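Local coordinates for protein 3-oxo-tetronate kinase (PDB 3DQQ) that probably catalyses the ATP-dependent phosphorylation of 3-oxo-tetronate to 3-oxo-tetronate 4-phosphate, as a four-carbon acid sugar kinase, at residues M2-F12 / C44-R54; I32-P41 / Q64-Q75. All blocks are in the same frame, centred on the assembly; numbering follows the deposited sequence.

Interaction 1 (M2-F12 / C44-R54); sequences MLKIGVIADDF and CDAVVISLKTR
Arg-54 reaches Asp-10 and Asp-11 with CG trans to its own backbone N (chi1 180°) and a bend at chi3, which sets the guanidinium edge against the Asp-10 carboxylate and one face against that of Asp-11. Asp-10 is held side-on: NH1 donates to OD1 at 2.9 Å on the syn side, while NE meets OD2 at 3.0 Å from above the carboxylate plane, the two planes lying 46° apart. Asp-11 uses the same cation differently. Its carboxylate stacks on the guanidinium, with OD2 over one face and 3.2 Å from Arg-54 NH1, a purely electrostatic contact, while its OD1 caps the N of Gly-14 at the start of helix 12-24. Before this cluster, strands 5-9 and 46-50 run parallel, joined by a ladder of backbone bonds in which Val-7 N donates to Val-47 O and Ile-49 N to Val-7 O, each at 2.9 Å. Val-7 and Val-48 lie side by side on one sheet face, CB to CG2 3.8 Å; on the other, CG2 of Ile-8 meets CD1 of Leu-51 at 3.6 Å. Neighbouring parallel strands in the sugar-binding N-terminal domain are thus followed, just past their C-terminal ends, by a salt-bridge network joined to a helix N-cap.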
loop_
_atom_site.group_PDB
_atom_site.type_symbol
_atom_site.label_atom_id
_atom_site.label_comp_id
_atom_site.label_asym_id
_atom_site.label_seq_id
_atom_site.Cartn_x
_atom_site.Cartn_y
_atom_site.Cartn_z
ATOM N N MET A 2 -13.648 33.605 26.723
ATOM C CA MET A 2 -14.390 32.477 27.294
ATOM C C MET A 2 -14.040 31.226 26.539
ATOM O O MET A 2 -14.238 31.179 25.352
ATOM C CB MET A 2 -15.887 32.701 27.164
ATOM C CG MET A 2 -16.780 31.414 27.375
ATOM S SD MET A 2 -17.444 31.113 29.059
ATOM C CE MET A 2 -17.673 32.838 29.717
ATOM N N LEU A 3 -13.563 30.192 27.215
ATOM C CA LEU A 3 -13.230 28.937 26.548
ATOM C C LEU A 3 -14.229 27.849 26.946
ATOM O O LEU A 3 -14.153 27.299 28.036
ATOM C CB LEU A 3 -11.814 28.560 26.931
ATOM C CG LEU A 3 -11.196 27.296 26.346
ATOM C CD1 LEU A 3 -11.570 27.142 24.911
ATOM C CD2 LEU A 3 -9.692 27.359 26.494
ATOM N N LYS A 4 -15.196 27.564 26.086
ATOM C CA LYS A 4 -16.293 26.688 26.460
ATOM C C LYS A 4 -15.947 25.198 26.446
ATOM O O LYS A 4 -16.250 24.489 27.373
ATOM C CB LYS A 4 -17.457 26.878 25.520
ATOM C CG LYS A 4 -18.156 28.190 25.597
ATOM C CD LYS A 4 -19.410 28.077 24.680
ATOM C CE LYS A 4 -20.293 29.328 24.631
ATOM N NZ LYS A 4 -19.636 30.514 24.062
ATOM N N ILE A 5 -15.349 24.728 25.368
ATOM C CA ILE A 5 -14.968 23.336 25.227
ATOM C C ILE A 5 -13.480 23.325 24.927
ATOM O O ILE A 5 -13.008 24.104 24.097
ATOM C CB ILE A 5 -15.775 22.623 24.083
ATOM C CG1 ILE A 5 -17.275 22.772 24.382
ATOM C CG2 ILE A 5 -15.401 21.160 23.957
ATOM C CD1 ILE A 5 -18.246 22.399 23.268
ATOM N N GLY A 6 -12.752 22.457 25.629
ATOM C CA GLY A 6 -11.329 22.230 25.384
ATOM C C GLY A 6 -11.183 20.775 24.989
ATOM O O GLY A 6 -11.433 19.873 25.807
ATOM N N VAL A 7 -10.814 20.526 23.738
ATOM C CA VAL A 7 -10.718 19.173 23.275
ATOM C C VAL A 7 -9.282 18.708 23.405
ATOM O O VAL A 7 -8.395 19.413 22.979
ATOM C CB VAL A 7 -11.149 19.087 21.817
ATOM C CG1 VAL A 7 -10.933 17.625 21.246
ATOM C CG2 VAL A 7 -12.568 19.608 21.710
ATOM N N ILE A 8 -9.042 17.546 24.000
ATOM C CA ILE A 8 -7.721 16.920 23.895
ATOM C C ILE A 8 -7.896 15.750 22.939
ATOM O O ILE A 8 -8.623 14.847 23.244
ATOM C CB ILE A 8 -7.222 16.430 25.264
ATOM C CG1 ILE A 8 -7.183 17.580 26.251
ATOM C CG2 ILE A 8 -5.886 15.740 25.182
ATOM C CD1 ILE A 8 -7.073 17.102 27.688
ATOM N N ALA A 9 -7.258 15.809 21.766
ATOM C CA ALA A 9 -7.478 14.848 20.650
ATOM C C ALA A 9 -6.219 13.998 20.452
ATOM O O ALA A 9 -5.113 14.523 20.507
ATOM C CB ALA A 9 -7.837 15.580 19.359
ATOM N N ASP A 10 -6.391 12.690 20.245
ATOM C CA ASP A 10 -5.288 11.753 20.199
ATOM C C ASP A 10 -4.549 11.659 18.877
ATOM O O ASP A 10 -3.708 10.745 18.712
ATOM C CB ASP A 10 -5.744 10.347 20.640
ATOM C CG ASP A 10 -6.631 9.598 19.592
ATOM O OD1 ASP A 10 -7.170 10.216 18.630
ATOM O OD2 ASP A 10 -6.804 8.353 19.773
ATOM N N ASP A 11 -4.847 12.559 17.940
ATOM C CA ASP A 11 -4.178 12.567 16.645
ATOM C C ASP A 11 -4.497 13.828 15.878
ATOM O O ASP A 11 -5.335 14.628 16.289
ATOM C CB ASP A 11 -4.528 11.322 15.826
ATOM C CG ASP A 11 -5.771 11.498 14.876
ATOM O OD1 ASP A 11 -6.521 12.509 14.983
ATOM O OD2 ASP A 11 -6.033 10.590 14.004
ATOM N N PHE A 12 -3.882 13.987 14.729
ATOM C CA PHE A 12 -3.963 15.222 13.996
ATOM C C PHE A 12 -5.186 15.259 13.087
ATOM O O PHE A 12 -5.914 16.200 13.107
ATOM C CB PHE A 12 -2.687 15.422 13.189
ATOM C CG PHE A 12 -2.657 16.697 12.437
ATOM C CD1 PHE A 12 -2.077 17.829 12.999
ATOM C CD2 PHE A 12 -3.231 16.782 11.179
ATOM C CE1 PHE A 12 -2.073 19.020 12.321
ATOM C CE2 PHE A 12 -3.232 17.966 10.474
ATOM C CZ PHE A 12 -2.664 19.097 11.047
ATOM N N CYS A 44 -11.807 32.656 19.276
ATOM C CA CYS A 44 -12.475 31.346 19.329
ATOM C C CYS A 44 -13.111 30.965 20.664
ATOM O O CYS A 44 -12.698 31.430 21.702
ATOM C CB CYS A 44 -11.474 30.276 19.003
ATOM S SG CYS A 44 -10.112 30.273 20.175
ATOM N N ASP A 45 -14.094 30.070 20.614
ATOM C CA ASP A 45 -14.775 29.597 21.814
ATOM C C ASP A 45 -14.367 28.201 22.209
ATOM O O ASP A 45 -14.649 27.783 23.308
ATOM C CB ASP A 45 -16.280 29.578 21.605
ATOM C CG ASP A 45 -16.857 30.957 21.274
ATOM O OD1 ASP A 45 -16.255 32.016 21.603
ATOM O OD2 ASP A 45 -17.957 30.966 20.679
ATOM N N ALA A 46 -13.750 27.468 21.292
ATOM C CA ALA A 46 -13.234 26.133 21.544
ATOM C C ALA A 46 -11.758 26.118 21.138
ATOM O O ALA A 46 -11.374 26.828 20.243
ATOM C CB ALA A 46 -14.017 25.110 20.761
ATOM N N VAL A 47 -10.949 25.342 21.850
ATOM C CA VAL A 47 -9.609 25.034 21.436
ATOM C C VAL A 47 -9.456 23.525 21.329
ATOM O O VAL A 47 -9.809 22.821 22.240
ATOM C CB VAL A 47 -8.560 25.592 22.405
ATOM C CG1 VAL A 47 -7.155 25.218 21.930
ATOM C CG2 VAL A 47 -8.677 27.065 22.482
ATOM N N VAL A 48 -8.933 23.035 20.217
ATOM C CA VAL A 48 -8.685 21.616 20.072
ATOM C C VAL A 48 -7.180 21.442 20.111
ATOM O O VAL A 48 -6.488 21.940 19.247
ATOM C CB VAL A 48 -9.249 21.083 18.749
ATOM C CG1 VAL A 48 -8.832 19.649 18.559
ATOM C CG2 VAL A 48 -10.763 21.278 18.710
ATOM N N ILE A 49 -6.670 20.782 21.145
ATOM C CA ILE A 49 -5.253 20.463 21.236
ATOM C C ILE A 49 -5.000 19.091 20.621
ATOM O O ILE A 49 -5.574 18.088 21.048
ATOM C CB ILE A 49 -4.779 20.431 22.692
ATOM C CG1 ILE A 49 -4.950 21.803 23.341
ATOM C CG2 ILE A 49 -3.322 19.945 22.777
ATOM C CD1 ILE A 49 -5.058 21.726 24.838
ATOM N N SER A 50 -4.120 19.049 19.628
ATOM C CA SER A 50 -3.744 17.805 18.929
ATOM C C SER A 50 -2.455 17.166 19.450
ATOM O O SER A 50 -1.439 17.780 19.409
ATOM C CB SER A 50 -3.525 18.125 17.461
ATOM O OG SER A 50 -3.592 16.916 16.738
ATOM N N LEU A 51 -2.524 15.931 19.906
ATOM C CA LEU A 51 -1.401 15.191 20.439
ATOM C C LEU A 51 -1.141 13.947 19.585
ATOM O O LEU A 51 -1.991 13.546 18.809
ATOM C CB LEU A 51 -1.732 14.737 21.845
ATOM C CG LEU A 51 -2.039 15.850 22.858
ATOM C CD1 LEU A 51 -2.411 15.272 24.276
ATOM C CD2 LEU A 51 -0.879 16.831 22.942
ATOM N N LYS A 52 0.042 13.349 19.721
ATOM C CA LYS A 52 0.325 12.048 19.083
ATOM C C LYS A 52 0.288 10.936 20.124
ATOM O O LYS A 52 1.287 10.320 20.438
ATOM C CB LYS A 52 1.650 12.060 18.331
ATOM C CG LYS A 52 1.663 13.199 17.255
ATOM C CD LYS A 52 2.989 13.266 16.431
ATOM C CE LYS A 52 3.148 14.605 15.689
ATOM N NZ LYS A 52 4.432 15.305 16.130
ATOM N N THR A 53 -0.901 10.691 20.639
ATOM C CA THR A 53 -1.042 9.859 21.779
ATOM C C THR A 53 -1.947 8.648 21.507
ATOM O O THR A 53 -2.204 7.880 22.384
ATOM C CB THR A 53 -1.562 10.721 22.943
ATOM O OG1 THR A 53 -2.707 11.449 22.497
ATOM C CG2 THR A 53 -0.460 11.726 23.432
ATOM N N ARG A 54 -2.390 8.434 20.286
ATOM C CA ARG A 54 -3.185 7.245 20.018
ATOM C C ARG A 54 -2.460 5.919 20.259
ATOM O O ARG A 54 -3.043 5.032 20.854
ATOM C CB ARG A 54 -3.721 7.271 18.625
ATOM C CG ARG A 54 -4.541 6.064 18.310
ATOM C CD ARG A 54 -5.278 6.225 17.016
ATOM N NE ARG A 54 -6.136 7.392 17.056
ATOM C CZ ARG A 54 -6.899 7.785 16.056
ATOM N NH1 ARG A 54 -7.663 8.833 16.183
ATOM N NH2 ARG A 54 -6.920 7.096 14.943
#

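Interaction 2 (I32-P41 / Q64-Q75)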
loop_
_atom_site.group_PDB
_atom_site.type_symbol
_atom_site.label_atom_id
_atom_site.label_comp_id
_atom_site.label_asym_id
_atom_site.label_seq_id
_atom_site.Cartn_x
_atom_site.Cartn_y
_atom_site.Cartn_z
ATOM N N ILE A 32 -4.529 23.834 18.088
ATOM C CA ILE A 32 -3.110 24.017 18.397
ATOM C C ILE A 32 -2.452 22.654 18.381
ATOM O O ILE A 32 -2.956 21.747 19.001
ATOM C CB ILE A 32 -2.872 24.644 19.790
ATOM C CG1 ILE A 32 -3.594 25.984 19.882
ATOM C CG2 ILE A 32 -1.353 24.741 20.072
ATOM C CD1 ILE A 32 -3.509 26.714 21.267
ATOM N N ASN A 33 -1.307 22.507 17.719
ATOM C CA ASN A 33 -0.616 21.199 17.687
ATOM C C ASN A 33 0.443 21.096 18.749
ATOM O O ASN A 33 1.208 22.000 18.935
ATOM C CB ASN A 33 -0.094 20.934 16.298
ATOM C CG ASN A 33 -1.224 21.006 15.270
ATOM O OD1 ASN A 33 -2.319 20.405 15.487
ATOM N ND2 ASN A 33 -1.023 21.806 14.199
ATOM N N ASP A 34 0.418 19.994 19.482
ATOM C CA ASP A 34 1.178 19.798 20.696
ATOM C C ASP A 34 0.669 20.661 21.830
ATOM O O ASP A 34 -0.090 21.598 21.608
ATOM C CB ASP A 34 2.650 20.055 20.450
ATOM C CG ASP A 34 3.585 19.090 21.265
ATOM O OD1 ASP A 34 3.130 18.407 22.273
ATOM O OD2 ASP A 34 4.799 19.033 20.871
ATOM N N VAL A 35 1.080 20.351 23.050
ATOM C CA VAL A 35 0.663 21.112 24.215
ATOM C C VAL A 35 0.965 22.566 24.031
ATOM O O VAL A 35 2.093 22.917 23.747
ATOM C CB VAL A 35 1.396 20.660 25.480
ATOM C CG1 VAL A 35 1.017 21.549 26.664
ATOM C CG2 VAL A 35 1.113 19.204 25.749
ATOM N N PRO A 36 -0.024 23.430 24.181
ATOM C CA PRO A 36 0.225 24.830 23.949
ATOM C C PRO A 36 1.192 25.466 24.915
ATOM O O PRO A 36 1.295 25.096 26.058
ATOM C CB PRO A 36 -1.143 25.464 24.113
ATOM C CG PRO A 36 -2.090 24.368 23.958
ATOM C CD PRO A 36 -1.424 23.200 24.535
ATOM N N THR A 37 1.926 26.420 24.414
ATOM C CA THR A 37 2.955 27.069 25.184
ATOM C C THR A 37 2.504 28.488 25.390
ATOM O O THR A 37 2.977 29.138 26.298
ATOM C CB THR A 37 4.303 27.059 24.424
ATOM O OG1 THR A 37 4.144 27.793 23.222
ATOM C CG2 THR A 37 4.724 25.631 24.028
ATOM N N GLY A 38 1.570 28.971 24.579
ATOM C CA GLY A 38 1.203 30.367 24.652
ATOM C C GLY A 38 0.078 30.651 25.608
ATOM O O GLY A 38 0.021 30.126 26.698
ATOM N N THR A 39 -0.843 31.458 25.119
ATOM C CA THR A 39 -1.921 32.055 25.857
ATOM C C THR A 39 -3.179 31.789 25.039
ATOM O O THR A 39 -3.095 31.564 23.856
ATOM C CB THR A 39 -1.669 33.580 25.954
ATOM O OG1 THR A 39 -2.914 34.251 26.211
ATOM C CG2 THR A 39 -0.957 34.169 24.626
ATOM N N GLN A 40 -4.362 31.801 25.613
ATOM C CA GLN A 40 -5.504 31.382 24.798
ATOM C C GLN A 40 -5.576 32.274 23.577
ATOM O O GLN A 40 -5.602 33.455 23.718
ATOM C CB GLN A 40 -6.814 31.486 25.565
ATOM C CG GLN A 40 -7.979 30.951 24.798
ATOM C CD GLN A 40 -9.309 31.292 25.402
ATOM O OE1 GLN A 40 -9.438 31.672 26.591
ATOM N NE2 GLN A 40 -10.333 31.156 24.581
ATOM N N PRO A 41 -5.617 31.712 22.380
ATOM C CA PRO A 41 -5.747 32.558 21.225
ATOM C C PRO A 41 -7.003 33.347 21.219
ATOM O O PRO A 41 -7.971 32.953 21.804
ATOM C CB PRO A 41 -5.818 31.582 20.058
ATOM C CG PRO A 41 -5.225 30.388 20.532
ATOM C CD PRO A 41 -5.535 30.306 22.000
ATOM N N GLN A 64 1.326 13.748 28.331
ATOM C CA GLN A 64 0.913 14.729 27.329
ATOM C C GLN A 64 -0.505 15.208 27.588
ATOM O O GLN A 64 -0.769 16.412 27.531
ATOM C CB GLN A 64 0.957 14.144 25.919
ATOM C CG GLN A 64 2.337 13.928 25.281
ATOM C CD GLN A 64 3.097 15.179 25.349
ATOM O OE1 GLN A 64 3.715 15.461 26.398
ATOM N NE2 GLN A 64 3.014 16.019 24.277
ATOM N N SER A 65 -1.419 14.286 27.898
ATOM C CA SER A 65 -2.813 14.696 28.084
ATOM C C SER A 65 -3.026 15.591 29.313
ATOM O O SER A 65 -3.742 16.594 29.259
ATOM C CB SER A 65 -3.711 13.477 28.161
ATOM O OG SER A 65 -3.593 12.694 26.987
ATOM N N LEU A 66 -2.397 15.221 30.421
ATOM C CA LEU A 66 -2.411 16.057 31.635
ATOM C C LEU A 66 -1.762 17.421 31.395
ATOM O O LEU A 66 -2.276 18.421 31.884
ATOM C CB LEU A 66 -1.778 15.343 32.831
ATOM C CG LEU A 66 -2.554 14.110 33.306
ATOM C CD1 LEU A 66 -1.872 13.437 34.474
ATOM C CD2 LEU A 66 -4.062 14.373 33.616
ATOM N N ALA A 67 -0.667 17.485 30.640
ATOM C CA ALA A 67 -0.049 18.774 30.312
ATOM C C ALA A 67 -1.084 19.630 29.549
ATOM O O ALA A 67 -1.291 20.816 29.865
ATOM C CB ALA A 67 1.188 18.580 29.508
ATOM N N ALA A 68 -1.786 19.014 28.599
ATOM C CA ALA A 68 -2.814 19.719 27.840
ATOM C C ALA A 68 -3.878 20.234 28.792
ATOM O O ALA A 68 -4.303 21.373 28.682
ATOM C CB ALA A 68 -3.436 18.818 26.790
ATOM N N LEU A 69 -4.281 19.400 29.748
ATOM C CA LEU A 69 -5.338 19.776 30.691
ATOM C C LEU A 69 -4.898 20.922 31.595
ATOM O O LEU A 69 -5.696 21.822 31.864
ATOM C CB LEU A 69 -5.762 18.581 31.516
ATOM C CG LEU A 69 -6.855 18.834 32.537
ATOM C CD1 LEU A 69 -8.164 19.158 31.859
ATOM C CD2 LEU A 69 -7.039 17.615 33.462
ATOM N N VAL A 70 -3.629 20.925 32.042
ATOM C CA VAL A 70 -3.120 22.007 32.876
ATOM C C VAL A 70 -3.238 23.295 32.126
ATOM O O VAL A 70 -3.633 24.303 32.678
ATOM C CB VAL A 70 -1.650 21.823 33.335
ATOM C CG1 VAL A 70 -1.051 23.205 33.834
ATOM C CG2 VAL A 70 -1.535 20.761 34.456
ATOM N N TRP A 71 -2.937 23.274 30.852
ATOM C CA TRP A 71 -3.088 24.482 30.086
ATOM C C TRP A 71 -4.547 24.923 29.920
ATOM O O TRP A 71 -4.855 26.083 30.096
ATOM C CB TRP A 71 -2.458 24.297 28.731
ATOM C CG TRP A 71 -2.454 25.525 27.889
ATOM C CD1 TRP A 71 -1.509 26.474 27.852
ATOM C CD2 TRP A 71 -3.453 25.907 26.944
ATOM N NE1 TRP A 71 -1.840 27.440 26.928
ATOM C CE2 TRP A 71 -3.048 27.114 26.374
ATOM C CE3 TRP A 71 -4.667 25.354 26.550
ATOM C CZ2 TRP A 71 -3.798 27.767 25.414
ATOM C CZ3 TRP A 71 -5.414 26.006 25.585
ATOM C CH2 TRP A 71 -4.979 27.188 25.033
ATOM N N LEU A 72 -5.427 24.010 29.550
ATOM C CA LEU A 72 -6.828 24.337 29.372
ATOM C C LEU A 72 -7.399 24.912 30.662
ATOM O O LEU A 72 -8.149 25.874 30.634
ATOM C CB LEU A 72 -7.627 23.100 28.984
ATOM C CG LEU A 72 -7.454 22.569 27.568
ATOM C CD1 LEU A 72 -8.184 21.200 27.383
ATOM C CD2 LEU A 72 -7.933 23.641 26.606
ATOM N N LYS A 73 -7.049 24.322 31.796
ATOM C CA LYS A 73 -7.543 24.829 33.072
ATOM C C LYS A 73 -7.031 26.239 33.343
ATOM O O LYS A 73 -7.721 27.071 33.827
ATOM C CB LYS A 73 -7.104 23.937 34.214
ATOM C CG LYS A 73 -8.040 22.824 34.531
ATOM C CD LYS A 73 -7.388 21.989 35.725
ATOM C CE LYS A 73 -8.442 21.142 36.608
ATOM N NZ LYS A 73 -7.901 19.764 36.908
ATOM N N LYS A 74 -5.794 26.490 33.008
ATOM C CA LYS A 74 -5.244 27.827 33.114
ATOM C C LYS A 74 -6.005 28.842 32.272
ATOM O O LYS A 74 -6.104 29.950 32.641
ATOM C CB LYS A 74 -3.794 27.763 32.678
ATOM C CG LYS A 74 -2.953 28.981 32.923
ATOM C CD LYS A 74 -1.424 28.608 32.806
ATOM C CE LYS A 74 -1.036 27.537 33.973
ATOM N NZ LYS A 74 0.001 26.438 33.639
ATOM N N GLN A 75 -6.536 28.463 31.127
ATOM C CA GLN A 75 -7.297 29.397 30.327
ATOM C C GLN A 75 -8.751 29.481 30.766
ATOM O O GLN A 75 -9.511 30.222 30.149
ATOM C CB GLN A 75 -7.298 28.990 28.843
ATOM C CG GLN A 75 -5.967 28.671 28.243
ATOM C CD GLN A 75 -4.945 29.648 28.655
ATOM O OE1 GLN A 75 -5.126 30.825 28.498
ATOM N NE2 GLN A 75 -3.877 29.168 29.239
#
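Trp-71 fills the centre of the contact, its indole lying against Pro-36. CB of Pro-36 sits over one face, 3.5 Å from the centroid of the five-membered ring and 17° off the ring normal, a CH-pi contact; CG of the same proline continues across the ring fusion, 3.6 Å from Trp-71 CD2. Having CG trans to the backbone N (chi1 -175°) carries the indole off helix 58-74 toward the loop that follows strand 29-33. There the pyrrole edge finds its polar partner: NE1 donates to Gly-38 O at 3.3 Å with a nearly straight N-H...O angle of 167°. The oxygen lies close to the ring plane, but the donor stands above the carbonyl plane. The opposite face of the indole is covered by CG of Gln-75, one helical turn on. Bent at chi2, this glutamine brings OE1 to 3.1 Å from Gln-40 N, a weak bond, and its NE2 returns weakly to Trp-71 O, so the side chain ties the loop to the last turn of the helix. Nearer the start of the loop, Val-35 places CG2 3.8 Å from Ala-67 CB. Asp-34 OD1 accepts from the next residue's backbone, Val-35 N, at 2.9 Å, on the anti side of the carboxylate. Farther out, Pro-36 and Ala-68 both rest on Ile-49 of strand 46-50, Leu-72 also packs on Ile-8 of strand 5-9, and Leu-69 faces helix 96-106; the helix therefore packs on the sheet with one side and meets helix 96-106 with another, while loop 34-41 lies along its flank.

Interactions 1 and 2 have centres about 9 Å apart and share the sheet of the N-terminal domain, their segments alternating along the chain. Strand 46-50 joins them: Val-48 O is 3.0 Å from Ile-32 N and Ser-50 O is 2.9 Å from Asp-34 N, probable hydrogen bonds that carry the sheet from interaction 1 to the start of the loop in interaction 2. Ring atom CE1 of Phe-12 also packs 3.5 Å from Asn-33 OD1. Their relation to the nucleotide site differs. In interaction 1 the Phe-12 side chain is about 7 Å from Gly-362, a probable ATP-binding residue, whereas interaction 2 lies away from the probable ATP-binding residues.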